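Local coordinates for protein glycoside Hydrolase (Bacteroides uniformis, PDB 5T99) that probably hydrolyses galactose-containing oligosaccharides derived from agarose, as a family 2 glycoside hydrolase whose pocket binds d-galacto-isofagomine, at residues 203-208 and 217-222; 272-275 and 280-283. All blocks are in the same frame, centred on the assembly; numbering follows the deposited sequence.

Followed from the N terminus, the chain first closes interaction 1, where strands 198-209 and 215-224 meet face to face from different sheets of the beta-sandwich. It closes interaction 2 only later, at the hairpin of strands 268-276 and 279-288. The two contacts are therefore in series and neither nest nor cross. Their centres lie about 8 Å apart because strand 215-224 is the sheet neighbour of strand 268-276. The evidence for that junction is N218 O at 2.7 Å from Y275 N, a probable backbone hydrogen bond, and H221 ND1 at 2.8 Å from T272 OG1. Interaction 1 thus ties the two sheets together, while interaction 2 adds the outer strand to one of them.

Interaction 1 of 2, residues 203-208 and 217-222; sequences IETTVK and FNIRHS. With EDO (1,2-ethanediol), chain K.
I203, T205 and V207 face H221, I219 and F217 across the core of a beta-sandwich, as in the immunoglobulin-like domain of family 2 glycoside hydrolases. The segment axes stay 10.0 Å apart at 139°, and the backbone of 203-208 bonds instead to Y188 and A250 of its own sheet, so side chains alone bridge the gap. The CH-pi contact is central: I203 CG2 sits 3.8 Å from the centroid of the H221 imidazole, 29° off its normal, and CD1 of I203 also lies over the ring. I219 CG2 packs on the opposite face, which leaves the imidazole held between two isoleucines. Among polar groups, T205 OG1 lies in the ring plane at its edge, 3.1 Å from H221 NE2, while ND1 of H221 is hydrogen-bonded to T272 OG1 on the adjoining strand. With H221 cut back to an alanine, the T272 hydroxyl would probably lose this partner and a gap would open between I203 and I219. The remaining contacts between the two strands are apolar. I219, stretched out beyond CG1 (chi2 160°), brings CD1 tip to tip with T205, 4.0 Å from T205 CB. V207 CG1 approaches the F217 ring obliquely, 4.5 Å from CD2 of F217. E204, whose CB points away from the core, accepts at OE1 a 2.8 Å hydrogen bond from O1 of ethanediol.

Interaction 2 of 2, residues 272-275 and 280-283; sequences TEIY and LTDT
L280 lies across the ring of Y275 in an antiparallel beta hairpin interrupted by a beta bulge: I274 pairs with D282, but Y275 pairs with L280, so T281 is the extra residue. The side chain of L280 can be traced outward. CB meets the ring rim, 3.8 Å from Y275 CE1. With CG anti to the backbone N (chi1 -178°), CD1 is carried to 3.5 Å from I274 O. The branch that does the work is this CD1. It stands over one face of the tyrosine ring, 4.0 Å from the Y275 centroid, in a CH-pi contact displaced toward the rim. The same methyl also reaches E273 CB at 3.6 Å, wedged between neighbours on alternate residues of strand 268-276. Two nearly straight backbone bonds fix the strands: I274 N donates to D282 O (2.9 Å, 165°), and T281 N donates to I274 O (2.9 Å, 169°). On the face bearing I274, T281 OG1 comes 3.3 Å from I274 CG2, its polar need met by V180 O, while the carboxylate of D282 takes a bond from I182 N through OD2. These partners join the hairpin to strand 180-194 of the facing sheet. On the face of L280, E273 and T283 run side by side, and a water donates a 2.9 Å hydrogen bond to E273 OE2.

Interaction 1 of 2, residues 203-208 and 217-222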
ATOM      1  N   ILE A 203      17.636 -22.290  -2.773  1.00 14.39           N
ATOM      2  CA  ILE A 203      16.341 -22.582  -2.134  1.00 14.08           C
ATOM      3  C   ILE A 203      16.534 -23.374  -0.851  1.00 14.19           C
ATOM      4  O   ILE A 203      17.113 -24.464  -0.872  1.00 14.29           O
ATOM      5  CB  ILE A 203      15.404 -23.372  -3.069  1.00 13.94           C
ATOM      6  CG1 ILE A 203      15.163 -22.595  -4.378  1.00 14.21           C
ATOM      7  CG2 ILE A 203      14.076 -23.669  -2.365  1.00 13.95           C
ATOM      8  CD1 ILE A 203      14.528 -23.423  -5.478  1.00 14.52           C
ATOM      9  N   GLU A 204      16.042 -22.816   0.256  1.00 14.79           N
ATOM     10  CA  GLU A 204      16.008 -23.504   1.538  1.00 15.79           C
ATOM     11  C   GLU A 204      14.613 -24.047   1.780  1.00 15.81           C
ATOM     12  O   GLU A 204      13.660 -23.281   1.800  1.00 15.77           O
ATOM     13  CB  GLU A 204      16.383 -22.573   2.691  1.00 15.98           C
ATOM     14  CG  GLU A 204      16.560 -23.300   4.022  1.00 16.05           C
ATOM     15  CD  GLU A 204      16.559 -22.348   5.196  1.00 15.92           C
ATOM     16  OE1 GLU A 204      17.652 -22.020   5.681  1.00 16.05           O
ATOM     17  OE2 GLU A 204      15.468 -21.917   5.607  1.00 15.58           O
ATOM     18  N   THR A 205      14.515 -25.358   1.986  1.00 16.22           N
ATOM     19  CA  THR A 205      13.242 -26.022   2.249  1.00 16.70           C
ATOM     20  C   THR A 205      13.202 -26.463   3.719  1.00 16.90           C
ATOM     21  O   THR A 205      14.152 -27.060   4.211  1.00 16.66           O
ATOM     22  CB  THR A 205      13.050 -27.251   1.330  1.00 16.50           C
ATOM     23  OG1 THR A 205      13.360 -26.892  -0.017  1.00 16.85           O
ATOM     24  CG2 THR A 205      11.626 -27.778   1.380  1.00 16.47           C
ATOM     25  N   THR A 206      12.090 -26.166   4.388  1.00 17.24           N
ATOM     26  CA  THR A 206      11.809 -26.630   5.744  1.00 17.62           C
ATOM     27  C   THR A 206      10.725 -27.697   5.649  1.00 17.74           C
ATOM     28  O   THR A 206       9.691 -27.490   5.006  1.00 17.06           O
ATOM     29  CB  THR A 206      11.312 -25.464   6.643  1.00 17.74           C
ATOM     30  OG1 THR A 206      12.273 -24.399   6.646  1.00 17.59           O
ATOM     31  CG2 THR A 206      11.077 -25.928   8.083  1.00 17.89           C
ATOM     32  N   VAL A 207      10.957 -28.833   6.291  1.00 19.06           N
ATOM     33  CA  VAL A 207       9.985 -29.929   6.290  1.00 20.46           C
ATOM     34  C   VAL A 207       9.725 -30.372   7.721  1.00 22.27           C
ATOM     35  O   VAL A 207      10.669 -30.559   8.498  1.00 22.53           O
ATOM     36  CB  VAL A 207      10.465 -31.135   5.445  1.00 19.77           C
ATOM     37  CG1 VAL A 207       9.425 -32.251   5.468  1.00 19.63           C
ATOM     38  CG2 VAL A 207      10.760 -30.703   4.014  1.00 19.63           C
ATOM     39  N   LYS A 208       8.444 -30.523   8.049  1.00 24.81           N
ATOM     40  CA  LYS A 208       7.999 -30.991   9.355  1.00 27.67           C
ATOM     41  C   LYS A 208       7.557 -32.451   9.230  1.00 27.33           C
ATOM     42  O   LYS A 208       6.816 -32.803   8.305  1.00 25.67           O
ATOM     43  CB  LYS A 208       6.834 -30.126   9.846  1.00 31.25           C
ATOM     44  CG  LYS A 208       6.363 -30.400  11.271  1.00 35.06           C
ATOM     45  CD  LYS A 208       7.366 -29.887  12.301  1.00 39.29           C
ATOM     46  CE  LYS A 208       6.876 -30.083  13.730  1.00 41.54           C
ATOM     47  NZ  LYS A 208       6.762 -31.534  14.062  1.00 43.60           N
ATOM     48  N   PHE A 217      13.125 -37.753   3.065  1.00 26.49           N
ATOM     49  CA  PHE A 217      12.091 -37.298   2.130  1.00 24.66           C
ATOM     50  C   PHE A 217      12.716 -36.594   0.943  1.00 23.13           C
ATOM     51  O   PHE A 217      13.671 -35.836   1.103  1.00 22.26           O
ATOM     52  CB  PHE A 217      11.111 -36.378   2.846  1.00 24.71           C
ATOM     53  CG  PHE A 217      10.583 -36.951   4.136  1.00 25.05           C
ATOM     54  CD1 PHE A 217       9.685 -38.007   4.123  1.00 25.41           C
ATOM     55  CD2 PHE A 217      11.002 -36.453   5.363  1.00 25.60           C
ATOM     56  CE1 PHE A 217       9.200 -38.545   5.305  1.00 25.46           C
ATOM     57  CE2 PHE A 217      10.523 -36.992   6.552  1.00 25.48           C
ATOM     58  CZ  PHE A 217       9.618 -38.035   6.517  1.00 25.49           C
ATOM     59  N   ASN A 218      12.186 -36.863  -0.249  1.00 22.12           N
ATOM     60  CA  ASN A 218      12.675 -36.223  -1.469  1.00 22.20           C
ATOM     61  C   ASN A 218      11.911 -34.934  -1.740  1.00 20.92           C
ATOM     62  O   ASN A 218      10.736 -34.821  -1.416  1.00 20.30           O
ATOM     63  CB  ASN A 218      12.590 -37.176  -2.671  1.00 22.39           C
ATOM     64  CG  ASN A 218      13.649 -38.272  -2.626  1.00 22.69           C
ATOM     65  OD1 ASN A 218      14.720 -38.100  -2.054  1.00 23.03           O
ATOM     66  ND2 ASN A 218      13.350 -39.405  -3.240  1.00 23.68           N
ATOM     67  N   ILE A 219      12.610 -33.972  -2.329  1.00 20.14           N
ATOM     68  CA  ILE A 219      12.058 -32.660  -2.624  1.00 20.24           C
ATOM     69  C   ILE A 219      12.269 -32.395  -4.101  1.00 19.79           C
ATOM     70  O   ILE A 219      13.383 -32.546  -4.585  1.00 19.84           O
ATOM     71  CB  ILE A 219      12.773 -31.549  -1.826  1.00 20.68           C
ATOM     72  CG1 ILE A 219      12.661 -31.802  -0.317  1.00 20.93           C
ATOM     73  CG2 ILE A 219      12.203 -30.172  -2.169  1.00 20.60           C
ATOM     74  CD1 ILE A 219      13.708 -31.075   0.500  1.00 21.24           C
ATOM     75  N   ARG A 220      11.203 -32.001  -4.802  1.00 19.02           N
ATOM     76  CA  ARG A 220      11.286 -31.616  -6.203  1.00 18.65           C
ATOM     77  C   ARG A 220      10.827 -30.181  -6.394  1.00 18.29           C
ATOM     78  O   ARG A 220       9.632 -29.881  -6.283  1.00 18.07           O
ATOM     79  CB  ARG A 220      10.441 -32.532  -7.072  1.00 18.66           C
ATOM     80  CG  ARG A 220      10.679 -32.327  -8.555  1.00 18.91           C
ATOM     81  CD  ARG A 220       9.649 -33.059  -9.389  1.00 19.28           C
ATOM     82  NE  ARG A 220       9.691 -34.498  -9.133  1.00 19.41           N
ATOM     83  CZ  ARG A 220       8.743 -35.364  -9.493  1.00 19.41           C
ATOM     84  NH1 ARG A 220       7.654 -34.961 -10.145  1.00 19.03           N
ATOM     85  NH2 ARG A 220       8.889 -36.652  -9.196  1.00 19.66           N
ATOM     86  N   HIS A 221      11.790 -29.316  -6.714  1.00 18.04           N
ATOM     87  CA  HIS A 221      11.532 -27.913  -7.046  1.00 17.96           C
ATOM     88  C   HIS A 221      11.336 -27.734  -8.544  1.00 17.72           C
ATOM     89  O   HIS A 221      12.292 -27.896  -9.302  1.00 18.22           O
ATOM     90  CB  HIS A 221      12.710 -27.039  -6.622  1.00 17.75           C
ATOM     91  CG  HIS A 221      12.948 -27.019  -5.151  1.00 17.68           C
ATOM     92  ND1 HIS A 221      11.986 -26.623  -4.250  1.00 17.45           N
ATOM     93  CD2 HIS A 221      14.052 -27.315  -4.425  1.00 17.81           C
ATOM     94  CE1 HIS A 221      12.478 -26.697  -3.027  1.00 17.69           C
ATOM     95  NE2 HIS A 221      13.733 -27.113  -3.105  1.00 17.96           N
ATOM     96  N   SER A 222      10.117 -27.381  -8.952  1.00 17.03           N
ATOM     97  CA  SER A 222       9.828 -26.986 -10.334  1.00 16.73           C
ATOM     98  C   SER A 222       9.740 -25.455 -10.456  1.00 16.45           C
ATOM     99  O   SER A 222       8.875 -24.817  -9.830  1.00 15.81           O
ATOM    100  CB  SER A 222       8.527 -27.627 -10.816  1.00 16.47           C
ATOM    101  OG  SER A 222       8.638 -29.035 -10.803  1.00 16.30           O
TER
HETATM  102  C1  EDO K 909      16.991 -20.140   8.068  1.00 38.88           C
HETATM  103  O1  EDO K 909      18.193 -20.913   8.192  1.00 36.72           O
HETATM  104  C2  EDO K 909      17.202 -18.673   8.421  1.00 39.10           C
HETATM  105  O2  EDO K 909      16.146 -18.197   9.266  1.00 38.93           O

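Interaction 2 of 2, residues 272-275 and 280-283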
ATOM      1  N   THR A 272       7.123 -26.552  -5.101  1.00 19.01           N
ATOM      2  CA  THR A 272       7.933 -27.471  -4.300  1.00 19.15           C
ATOM      3  C   THR A 272       7.061 -28.653  -3.858  1.00 19.53           C
ATOM      4  O   THR A 272       6.038 -28.461  -3.191  1.00 20.31           O
ATOM      5  CB  THR A 272       8.555 -26.757  -3.068  1.00 18.69           C
ATOM      6  OG1 THR A 272       9.436 -25.720  -3.511  1.00 18.05           O
ATOM      7  CG2 THR A 272       9.342 -27.729  -2.188  1.00 18.31           C
ATOM      8  N   GLU A 273       7.483 -29.861  -4.225  1.00 19.83           N
ATOM      9  CA  GLU A 273       6.758 -31.098  -3.926  1.00 19.79           C
ATOM     10  C   GLU A 273       7.603 -31.921  -2.968  1.00 19.62           C
ATOM     11  O   GLU A 273       8.817 -32.047  -3.165  1.00 20.00           O
ATOM     12  CB  GLU A 273       6.472 -31.873  -5.220  1.00 20.25           C
ATOM     13  CG  GLU A 273       5.349 -31.239  -6.043  1.00 21.14           C
ATOM     14  CD  GLU A 273       5.274 -31.706  -7.494  1.00 21.82           C
ATOM     15  OE1 GLU A 273       6.294 -32.131  -8.072  1.00 22.95           O
ATOM     16  OE2 GLU A 273       4.178 -31.613  -8.084  1.00 22.60           O
ATOM     17  N   ILE A 274       6.977 -32.434  -1.909  1.00 18.89           N
ATOM     18  CA  ILE A 274       7.637 -33.327  -0.963  1.00 18.57           C
ATOM     19  C   ILE A 274       7.197 -34.763  -1.240  1.00 19.04           C
ATOM     20  O   ILE A 274       6.003 -35.010  -1.465  1.00 18.91           O
ATOM     21  CB  ILE A 274       7.275 -32.956   0.488  1.00 18.38           C
ATOM     22  CG1 ILE A 274       7.578 -31.472   0.752  1.00 18.28           C
ATOM     23  CG2 ILE A 274       8.002 -33.860   1.480  1.00 18.09           C
ATOM     24  CD1 ILE A 274       9.022 -31.076   0.541  1.00 18.11           C
ATOM     25  N   TYR A 275       8.145 -35.705  -1.209  1.00 19.03           N
ATOM     26  CA  TYR A 275       7.830 -37.127  -1.409  1.00 19.57           C
ATOM     27  C   TYR A 275       8.341 -37.981  -0.277  1.00 20.40           C
ATOM     28  O   TYR A 275       9.447 -37.762   0.223  1.00 20.05           O
ATOM     29  CB  TYR A 275       8.392 -37.671  -2.722  1.00 19.30           C
ATOM     30  CG  TYR A 275       7.812 -37.009  -3.931  1.00 19.63           C
ATOM     31  CD1 TYR A 275       6.697 -37.539  -4.580  1.00 19.76           C
ATOM     32  CD2 TYR A 275       8.371 -35.835  -4.430  1.00 19.49           C
ATOM     33  CE1 TYR A 275       6.163 -36.916  -5.691  1.00 19.94           C
ATOM     34  CE2 TYR A 275       7.845 -35.210  -5.531  1.00 19.34           C
ATOM     35  CZ  TYR A 275       6.746 -35.740  -6.158  1.00 19.96           C
ATOM     36  OH  TYR A 275       6.240 -35.083  -7.258  1.00 20.77           O
ATOM     37  N   LEU A 280       3.621 -38.623  -3.083  1.00 22.56           N
ATOM     38  CA  LEU A 280       3.575 -37.185  -2.837  1.00 22.06           C
ATOM     39  C   LEU A 280       2.879 -36.914  -1.505  1.00 21.81           C
ATOM     40  O   LEU A 280       1.782 -37.421  -1.282  1.00 21.92           O
ATOM     41  CB  LEU A 280       2.775 -36.505  -3.954  1.00 22.56           C
ATOM     42  CG  LEU A 280       2.622 -34.974  -3.932  1.00 23.00           C
ATOM     43  CD1 LEU A 280       3.948 -34.270  -4.149  1.00 23.18           C
ATOM     44  CD2 LEU A 280       1.640 -34.535  -5.008  1.00 23.37           C
ATOM     45  N   THR A 281       3.501 -36.126  -0.629  1.00 21.03           N
ATOM     46  CA  THR A 281       2.872 -35.719   0.629  1.00 20.61           C
ATOM     47  C   THR A 281       2.431 -34.257   0.689  1.00 20.50           C
ATOM     48  O   THR A 281       1.537 -33.925   1.467  1.00 20.82           O
ATOM     49  CB  THR A 281       3.787 -35.968   1.831  1.00 21.50           C
ATOM     50  OG1 THR A 281       4.890 -35.046   1.814  1.00 22.30           O
ATOM     51  CG2 THR A 281       4.298 -37.398   1.810  1.00 21.95           C
ATOM     52  N   ASP A 282       3.057 -33.382  -0.096  1.00 20.25           N
ATOM     53  CA  ASP A 282       2.773 -31.951  -0.026  1.00 19.14           C
ATOM     54  C   ASP A 282       3.229 -31.202  -1.273  1.00 18.70           C
ATOM     55  O   ASP A 282       4.176 -31.619  -1.948  1.00 17.75           O
ATOM     56  CB  ASP A 282       3.459 -31.351   1.205  1.00 19.27           C
ATOM     57  CG  ASP A 282       2.927 -29.976   1.563  1.00 19.16           C
ATOM     58  OD1 ASP A 282       1.786 -29.636   1.166  1.00 19.59           O
ATOM     59  OD2 ASP A 282       3.665 -29.233   2.234  1.00 18.62           O
ATOM     60  N   THR A 283       2.522 -30.113  -1.569  1.00 18.52           N
ATOM     61  CA  THR A 283       2.837 -29.226  -2.678  1.00 18.71           C
ATOM     62  C   THR A 283       2.752 -27.823  -2.133  1.00 19.37           C
ATOM     63  O   THR A 283       1.775 -27.482  -1.479  1.00 19.93           O
ATOM     64  CB  THR A 283       1.847 -29.378  -3.848  1.00 18.63           C
ATOM     65  OG1 THR A 283       1.889 -30.719  -4.357  1.00 18.83           O
ATOM     66  CG2 THR A 283       2.189 -28.417  -4.986  1.00 18.95           C
TER
HETATM   67  O   HOH W   1       1.643 -31.281  -6.760  1.00 21.26           O